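Local coordinates for protein dihydroorotase (Saccharomyces cerevisiae S288C, PDB 6L0H) that catalyses the zinc-dependent, reversible interconversion of N-carbamoyl-L-aspartate and dihydroorotate, the third step of de novo pyrimidine biosynthesis, at residues Ala325-Lys330 with Trp357-Glu362. Residues are numbered along the deposited sequence; the frame is centred on the assembly and turned at random.
Sequences AILFKK and WSVRWE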
loop_
_atom_site.group_PDB
_atom_site.type_symbol
_atom_site.label_atom_id
_atom_site.label_comp_id
_atom_site.label_asym_id
_atom_site.label_seq_id
_atom_site.Cartn_x
_atom_site.Cartn_y
_atom_site.Cartn_z
ATOM N N ALA A 325 -9.637 21.579 -28.414
ATOM C CA ALA A 325 -8.382 20.934 -28.070
ATOM C C ALA A 325 -7.990 20.003 -29.212
ATOM O O ALA A 325 -8.776 19.132 -29.605
ATOM C CB ALA A 325 -8.507 20.175 -26.745
ATOM N N ILE A 326 -6.789 20.195 -29.753
ATOM C CA ILE A 326 -6.270 19.373 -30.846
ATOM C C ILE A 326 -5.086 18.572 -30.330
ATOM O O ILE A 326 -4.122 19.140 -29.808
ATOM C CB ILE A 326 -5.854 20.204 -32.067
ATOM C CG1 ILE A 326 -6.977 21.145 -32.510
ATOM C CG2 ILE A 326 -5.386 19.272 -33.189
ATOM C CD1 ILE A 326 -8.296 20.478 -32.765
ATOM N N LEU A 327 -5.188 17.251 -30.434
ATOM C CA LEU A 327 -4.103 16.347 -30.107
ATOM C C LEU A 327 -3.228 16.178 -31.344
ATOM O O LEU A 327 -3.750 15.952 -32.437
ATOM C CB LEU A 327 -4.662 15.000 -29.669
ATOM C CG LEU A 327 -3.942 14.276 -28.552
ATOM C CD1 LEU A 327 -4.036 15.094 -27.277
ATOM C CD2 LEU A 327 -4.620 12.951 -28.401
ATOM N N PHE A 328 -1.909 16.315 -31.187
ATOM C CA PHE A 328 -1.004 16.102 -32.310
ATOM C C PHE A 328 0.136 15.201 -31.868
ATOM O O PHE A 328 0.607 15.286 -30.730
ATOM C CB PHE A 328 -0.491 17.435 -32.929
ATOM C CG PHE A 328 0.362 18.300 -32.020
ATOM C CD1 PHE A 328 -0.211 19.114 -31.053
ATOM C CD2 PHE A 328 1.735 18.377 -32.213
ATOM C CE1 PHE A 328 0.570 19.950 -30.251
ATOM C CE2 PHE A 328 2.530 19.209 -31.417
ATOM C CZ PHE A 328 1.943 19.995 -30.431
ATOM N N LYS A 329 0.532 14.286 -32.759
ATOM C CA LYS A 329 1.444 13.191 -32.413
ATOM C C LYS A 329 2.910 13.638 -32.415
ATOM O O LYS A 329 3.723 13.203 -33.226
ATOM C CB LYS A 329 1.234 12.006 -33.348
ATOM C CG LYS A 329 1.797 10.707 -32.773
ATOM C CD LYS A 329 1.188 9.450 -33.385
ATOM C CE LYS A 329 1.732 8.222 -32.653
ATOM N NZ LYS A 329 1.275 6.921 -33.210
ATOM N N LYS A 330 3.227 14.556 -31.509
ATOM C CA LYS A 330 4.599 14.950 -31.221
ATOM C C LYS A 330 5.019 14.453 -29.834
ATOM O O LYS A 330 4.412 14.829 -28.823
ATOM C CB LYS A 330 4.749 16.463 -31.323
ATOM C CG LYS A 330 6.139 16.943 -30.931
ATOM C CD LYS A 330 6.376 18.379 -31.371
ATOM C CE LYS A 330 7.470 19.020 -30.535
ATOM N NZ LYS A 330 8.713 18.188 -30.586
ATOM N N TRP A 357 1.764 11.838 -27.539
ATOM C CA TRP A 357 0.912 12.924 -27.998
ATOM C C TRP A 357 1.144 14.199 -27.192
ATOM O O TRP A 357 1.519 14.158 -26.011
ATOM C CB TRP A 357 -0.568 12.519 -27.919
ATOM C CG TRP A 357 -0.923 11.346 -28.789
ATOM C CD1 TRP A 357 -0.843 10.024 -28.464
ATOM C CD2 TRP A 357 -1.418 11.398 -30.138
ATOM N NE1 TRP A 357 -1.258 9.243 -29.531
ATOM C CE2 TRP A 357 -1.618 10.064 -30.565
ATOM C CE3 TRP A 357 -1.710 12.442 -31.021
ATOM C CZ2 TRP A 357 -2.096 9.751 -31.836
ATOM C CZ3 TRP A 357 -2.188 12.132 -32.276
ATOM C CH2 TRP A 357 -2.374 10.796 -32.674
ATOM N N SER A 358 0.913 15.330 -27.857
ATOM C CA SER A 358 0.881 16.666 -27.273
ATOM C C SER A 358 -0.455 17.304 -27.620
ATOM O O SER A 358 -1.161 16.852 -28.527
ATOM C CB SER A 358 2.020 17.544 -27.802
ATOM O OG SER A 358 3.271 16.947 -27.573
ATOM N N VAL A 359 -0.795 18.393 -26.935
ATOM C CA VAL A 359 -2.079 19.032 -27.166
ATOM C C VAL A 359 -1.889 20.533 -27.335
ATOM O O VAL A 359 -1.076 21.149 -26.638
ATOM C CB VAL A 359 -3.092 18.682 -26.040
ATOM C CG1 VAL A 359 -2.591 19.075 -24.640
ATOM C CG2 VAL A 359 -4.469 19.283 -26.353
ATOM N N ARG A 360 -2.628 21.104 -28.297
ATOM C CA ARG A 360 -2.684 22.531 -28.599
ATOM C C ARG A 360 -4.142 22.953 -28.798
ATOM O O ARG A 360 -5.056 22.124 -28.836
ATOM C CB ARG A 360 -1.877 22.864 -29.858
ATOM C CG ARG A 360 -2.331 22.037 -31.050
ATOM C CD ARG A 360 -1.679 22.491 -32.351
ATOM N NE ARG A 360 -2.684 23.185 -33.143
ATOM C CZ ARG A 360 -3.325 22.650 -34.175
ATOM N NH1 ARG A 360 -2.996 21.439 -34.600
ATOM N NH2 ARG A 360 -4.245 23.360 -34.826
ATOM N N TRP A 361 -4.357 24.256 -28.987
ATOM C CA TRP A 361 -5.692 24.830 -29.081
ATOM C C TRP A 361 -5.941 25.522 -30.424
ATOM O O TRP A 361 -5.088 26.263 -30.917
ATOM C CB TRP A 361 -5.896 25.798 -27.931
ATOM C CG TRP A 361 -5.919 25.071 -26.607
ATOM C CD1 TRP A 361 -4.860 24.853 -25.759
ATOM C CD2 TRP A 361 -7.059 24.424 -26.005
ATOM N NE1 TRP A 361 -5.286 24.138 -24.645
ATOM C CE2 TRP A 361 -6.623 23.859 -24.778
ATOM C CE3 TRP A 361 -8.403 24.277 -26.382
ATOM C CZ2 TRP A 361 -7.479 23.163 -23.931
ATOM C CZ3 TRP A 361 -9.260 23.587 -25.533
ATOM C CH2 TRP A 361 -8.793 23.033 -24.322
ATOM N N GLU A 362 -7.107 25.257 -31.023
ATOM C CA GLU A 362 -7.542 25.838 -32.289
ATOM C C GLU A 362 -8.865 26.581 -32.168
ATOM O O GLU A 362 -9.823 26.066 -31.577
ATOM C CB GLU A 362 -7.582 24.710 -33.359
ATOM C CG GLU A 362 -7.374 24.977 -34.921
ATOM C CD GLU A 362 -7.922 23.700 -35.669
ATOM O OE1 GLU A 362 -7.760 22.676 -34.963
ATOM O OE2 GLU A 362 -8.543 23.640 -36.788
#
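W357 leads into the antiparallel pairing of 358-362 with 325-328, parts of the two central strands (354-362 and 324-328) of a four-stranded sheet, edged by strand 4-6, that packs on helix 283-293 of the TIM-barrel fold, away from the zinc site. Its indole is sandwiched: L327 CD2 lies over one face, while the extended K329 chain crosses the other, with K329 CB 3.8 Å from the six-membered ring's centroid. E292 accepts a hydrogen bond from W357 NE1 and forms a salt bridge with K329 NZ. An alanine in place of W357 would probably leave a gap between L327 and K329 and cost E292 its indole N-H. Next, S358 exchanges two backbone bonds with F328 and, with its hydroxyl anti to the carbonyl carbon (chi1 -57°), its OG donates a hydrogen bond to K330 O at 2.7 Å, just past the inverse gamma turn centred on K329. S358 CB sits over a face of the F328 ring. On the side facing the helix, V359 CB meets L327 CD1. R360 pairs with I326 through two nearly straight backbone bonds; its guanidinium lies with one face over I326 CB, NH1 reaching E4 in a salt bridge. W361 turns a ring face to A325 CB. E362 OE1 faces R360 NH2 at 3.6 Å, by charge alone, no N-H pointing at it.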